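Local coordinates for nitroreductase (Bacteroides fragilis NCTC 9343, PDB 3EK3), which binds flavin mononucleotide and probably acts as an NAD(P)H-dependent oxidoreductase of the nitroreductase family, at residues Pro144-Arg147 / Ala148-Ser152; Asn5-Leu8 / Glu9-Ala13. One frame throughout, in Å; residues are numbered along the deposited sequence. Where two conformers were deposited one is given.

In the fold
The two contacts lie on single helices at far ends of the subunit. Contact 1 lies on helix 144-153; contact 2 covers helix 6-13 and its N-cap. Their centres lie 38 Å apart, on opposite sides of the centre of the chain, and their nearest atoms are about 27 Å apart. Contact 2 is at the dimer interface and near the cofactor: the side chain of Lys12 is about 9 Å from a bound FMN. Its helix runs straight into the FMN-binding residues that begin at Arg14. Contact 1 is more remote, with the side chain of Val146 about 14 Å from FMN. It packs against helix 57-72 and strand 160-168.

Contact 1 (Pro144-Arg147 / Ala148-Ser152)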
loop_
_atom_site.group_PDB
_atom_site.type_symbol
_atom_site.label_atom_id
_atom_site.label_comp_id
_atom_site.label_asym_id
_atom_site.label_seq_id
_atom_site.Cartn_x
_atom_site.Cartn_y
_atom_site.Cartn_z
ATOM N N PRO A 144 3.799 15.811 21.768
ATOM C CA PRO A 144 4.810 15.427 22.757
ATOM C C PRO A 144 4.441 14.223 23.620
ATOM O O PRO A 144 5.270 13.325 23.805
ATOM C CB PRO A 144 4.946 16.678 23.613
ATOM C CG PRO A 144 4.564 17.805 22.666
ATOM C CD PRO A 144 3.496 17.256 21.800
ATOM N N GLU A 145 3.212 14.178 24.147
ATOM C CA GLU A 145 2.832 13.043 24.975
ATOM C C GLU A 145 2.629 11.761 24.174
ATOM O O GLU A 145 3.039 10.687 24.627
ATOM C CB GLU A 145 1.613 13.351 25.847
ATOM C CG GLU A 145 1.880 14.430 26.923
ATOM C CD GLU A 145 1.846 15.855 26.356
ATOM O OE1 GLU A 145 1.026 16.140 25.446
ATOM O OE2 GLU A 145 2.653 16.699 26.819
ATOM N N VAL A 146 2.047 11.860 22.977
ATOM C CA VAL A 146 1.913 10.686 22.121
ATOM C C VAL A 146 3.317 10.193 21.773
ATOM O O VAL A 146 3.636 9.013 21.912
ATOM C CB VAL A 146 1.091 11.009 20.844
ATOM C CG1 VAL A 146 1.099 9.829 19.876
ATOM C CG2 VAL A 146 -0.380 11.464 21.217
ATOM N N ARG A 147 4.189 11.116 21.369
ATOM C CA ARG A 147 5.538 10.707 20.945
ATOM C C ARG A 147 6.310 10.020 22.073
ATOM O O ARG A 147 6.985 9.009 21.861
ATOM C CB ARG A 147 6.319 11.917 20.395
ATOM C CG ARG A 147 7.781 11.567 19.959
ATOM C CD ARG A 147 7.904 10.382 19.033
ATOM N NE ARG A 147 7.270 10.648 17.737
ATOM C CZ ARG A 147 7.570 10.027 16.601
ATOM N NH1 ARG A 147 8.465 9.074 16.575
ATOM N NH2 ARG A 147 6.959 10.393 15.475
ATOM N N ALA A 148 6.234 10.582 23.275
ATOM C CA ALA A 148 6.878 9.949 24.408
ATOM C C ALA A 148 6.392 8.515 24.587
ATOM O O ALA A 148 7.187 7.612 24.882
ATOM C CB ALA A 148 6.667 10.792 25.688
ATOM N N TYR A 149 5.087 8.297 24.394
ATOM C CA TYR A 149 4.485 6.962 24.505
ATOM C C TYR A 149 5.010 6.031 23.419
ATOM O O TYR A 149 5.435 4.917 23.702
ATOM C CB TYR A 149 2.931 7.024 24.511
ATOM C CG TYR A 149 2.375 5.879 25.298
ATOM C CD1 TYR A 149 2.246 4.623 24.705
ATOM C CD2 TYR A 149 2.102 5.999 26.670
ATOM C CE1 TYR A 149 1.816 3.534 25.420
ATOM C CE2 TYR A 149 1.664 4.885 27.427
ATOM C CZ TYR A 149 1.544 3.659 26.798
ATOM O OH TYR A 149 1.144 2.534 27.477
ATOM N N LEU A 150 5.029 6.512 22.177
ATOM C CA LEU A 150 5.528 5.724 21.042
ATOM C C LEU A 150 6.984 5.294 21.265
ATOM O O LEU A 150 7.354 4.137 21.056
ATOM C CB LEU A 150 5.413 6.534 19.750
ATOM C CG LEU A 150 3.983 6.854 19.293
ATOM C CD1 LEU A 150 4.045 7.732 18.046
ATOM C CD2 LEU A 150 3.228 5.550 18.959
ATOM N N THR A 151 7.795 6.232 21.695
ATOM C CA THR A 151 9.209 5.942 22.023
ATOM C C THR A 151 9.354 4.838 23.064
ATOM O O THR A 151 10.163 3.917 22.899
ATOM C CB THR A 151 9.891 7.199 22.486
ATOM O OG1 THR A 151 9.851 8.169 21.427
ATOM C CG2 THR A 151 11.355 6.917 22.924
ATOM N N SER A 152 8.500 4.888 24.087
ATOM C CA SER A 152 8.543 3.909 25.174
ATOM C C SER A 152 8.145 2.535 24.642
ATOM O O SER A 152 8.616 1.527 25.130
ATOM C CB SER A 152 7.626 4.314 26.336
ATOM O OG SER A 152 6.286 3.907 26.102
HETATM O O HOH W 1 9.152 7.395 18.830
#
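Arg147 and Thr151 sit one turn apart on helix 144-153 and share a water. The water accepts from Arg147 NH1 at 2.9 Å and lies 2.8 Å from Thr151 OG1. The two side chains cross at about a right angle, with Arg147 CD 3.8 Å from Thr151 OG1. The arginine chain starts with CG anti to the backbone N (chi1 178°). Bends at chi2 and chi3 then bring the guanidinium to the Thr151 side, where NH1 meets the shared water. NE and NH2 bond outside the helix. NE gives to the carbonyl of Cys141, and NH2 bonds the carbonyl of His159 and forms a salt bridge with Asp142. Leu150 CD1 lies over one face of the guanidinium.

The backbone follows the alpha-helical pattern. Ala148 N bonds Pro144 O at 3.0 Å, and Leu150 N bonds Val146 O at 2.9 Å. Thr151 N bonds Arg147 O with an N-H...O angle of 172°. Thr151 OG1 is also 3.0 Å from Arg147 O.

On the buried side, Val146 and Leu150 lie side by side, and Val146 CG1 is 4.1 Å from Leu150 CD1. Toward the surface, Glu145 forms a salt bridge with Lys73, and Tyr149 OH bonds Glu62. Arg147 thus ties the first turn of this helix to the preceding loop and to the residue just before strand 160-168.

Contact 2 (Asn5-Leu8 / Glu9-Ala13); sequences NEVL and ETIKA
Val7 and Ile11 meet on the buried side of helix 6-13, which opens with an N-cap at Asn5. Val7 CG1 touches Ile11 CD1 at 3.8 Å, and the two side chains meet at a slant. This side is closed by Leu122 of helix 109-126, which packs on Ile11, and by the dimer interface, where Leu8 meets Ala123 and Val7 meets Thr10 of the second subunit.

At the cap, Asn5 CG is set beside both the backbone N and the carbonyl carbon (chi1 65°), which brings OD1 over the first turn. There OD1 accepts from Leu8 N at 2.9 Å with an N-H...O angle of 175°. The same amide is held at its other end, where ND2 bonds Ser126 OG of the second subunit.

Glu9 marks the looser, exposed side. Its backbone N bonds Asn5 O at 3.0 Å. In one of its two conformers the chain bends at chi2, and OE2 bonds Thr4 OG1. The side chain of Lys12 runs out extended.

Thr10 grips Glu6 O twice. Thr10 N lies 2.9 Å from Glu6 O, and Thr10 OG1 comes to 2.7 Å from Glu6 O on the opposite face of the carbonyl plane.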
loop_
_atom_site.group_PDB
_atom_site.type_symbol
_atom_site.label_atom_id
_atom_site.label_comp_id
_atom_site.label_asym_id
_atom_site.label_seq_id
_atom_site.Cartn_x
_atom_site.Cartn_y
_atom_site.Cartn_z
ATOM N N ASN A 5 -9.052 -17.762 -7.532
ATOM C CA ASN A 5 -8.151 -18.584 -6.733
ATOM C C ASN A 5 -8.163 -18.083 -5.286
ATOM O O ASN A 5 -8.868 -17.144 -4.988
ATOM C CB ASN A 5 -6.756 -18.635 -7.356
ATOM C CG ASN A 5 -6.073 -17.304 -7.371
ATOM O OD1 ASN A 5 -6.151 -16.557 -6.404
ATOM N ND2 ASN A 5 -5.393 -17.003 -8.467
ATOM N N GLU A 6 -7.451 -18.730 -4.379
ATOM C CA GLU A 6 -7.558 -18.351 -2.968
ATOM C C GLU A 6 -7.067 -16.927 -2.753
ATOM O O GLU A 6 -7.657 -16.209 -1.951
ATOM C CB GLU A 6 -6.762 -19.272 -2.072
ATOM C CG GLU A 6 -7.396 -20.637 -1.960
ATOM C CD GLU A 6 -6.783 -21.532 -0.903
ATOM O OE1 GLU A 6 -5.848 -21.111 -0.184
ATOM O OE2 GLU A 6 -7.262 -22.680 -0.803
ATOM N N VAL A 7 -6.026 -16.524 -3.465
ATOM C CA VAL A 7 -5.519 -15.149 -3.308
ATOM C C VAL A 7 -6.560 -14.112 -3.739
ATOM O O VAL A 7 -6.853 -13.153 -3.015
ATOM C CB VAL A 7 -4.201 -14.905 -4.087
ATOM C CG1 VAL A 7 -3.805 -13.409 -4.068
ATOM C CG2 VAL A 7 -3.074 -15.746 -3.476
ATOM N N LEU A 8 -7.109 -14.307 -4.925
ATOM C CA LEU A 8 -8.113 -13.406 -5.451
ATOM C C LEU A 8 -9.330 -13.332 -4.541
ATOM O O LEU A 8 -9.879 -12.253 -4.307
ATOM C CB LEU A 8 -8.478 -13.836 -6.853
ATOM C CG LEU A 8 -7.356 -13.774 -7.911
ATOM C CD1 LEU A 8 -7.835 -14.256 -9.247
ATOM C CD2 LEU A 8 -6.811 -12.329 -8.027
ATOM N N GLU A 9 -9.759 -14.478 -4.026
ATOM C CA GLU A 9 -10.915 -14.495 -3.141
ATOM C C GLU A 9 -10.610 -13.824 -1.801
ATOM O O GLU A 9 -11.484 -13.148 -1.246
ATOM C CB GLU A 9 -11.467 -15.909 -2.961
ATOM C CG GLU A 9 -12.125 -16.456 -4.236
ATOM C CD GLU A 9 -13.227 -15.543 -4.792
ATOM O OE1 GLU A 9 -14.179 -15.217 -4.057
ATOM O OE2 GLU A 9 -13.137 -15.153 -5.968
ATOM N N THR A 10 -9.389 -13.980 -1.302
ATOM C CA THR A 10 -9.000 -13.389 -0.025
ATOM C C THR A 10 -8.945 -11.885 -0.201
ATOM O O THR A 10 -9.416 -11.153 0.634
ATOM C CB THR A 10 -7.639 -13.909 0.457
ATOM O OG1 THR A 10 -7.713 -15.348 0.610
ATOM C CG2 THR A 10 -7.227 -13.270 1.774
ATOM N N ILE A 11 -8.459 -11.455 -1.350
ATOM C CA ILE A 11 -8.410 -10.017 -1.648
ATOM C C ILE A 11 -9.827 -9.394 -1.637
ATOM O O ILE A 11 -10.035 -8.329 -1.047
ATOM C CB ILE A 11 -7.700 -9.755 -2.995
ATOM C CG1 ILE A 11 -6.171 -9.881 -2.807
ATOM C CG2 ILE A 11 -8.059 -8.383 -3.550
ATOM C CD1 ILE A 11 -5.341 -9.910 -4.108
ATOM N N LYS A 12 -10.783 -10.022 -2.309
ATOM C CA LYS A 12 -12.177 -9.564 -2.275
ATOM C C LYS A 12 -12.825 -9.677 -0.903
ATOM O O LYS A 12 -13.704 -8.882 -0.584
ATOM C CB LYS A 12 -13.023 -10.314 -3.298
ATOM C CG LYS A 12 -12.694 -10.006 -4.736
ATOM C CD LYS A 12 -13.385 -11.060 -5.602
ATOM C CE LYS A 12 -13.604 -10.619 -6.997
ATOM N NZ LYS A 12 -14.437 -11.629 -7.750
ATOM N N ALA A 13 -12.402 -10.650 -0.096
ATOM C CA ALA A 13 -13.049 -10.919 1.194
ATOM C C ALA A 13 -12.539 -10.014 2.314
ATOM O O ALA A 13 -13.222 -9.857 3.329
ATOM C CB ALA A 13 -12.879 -12.373 1.592
#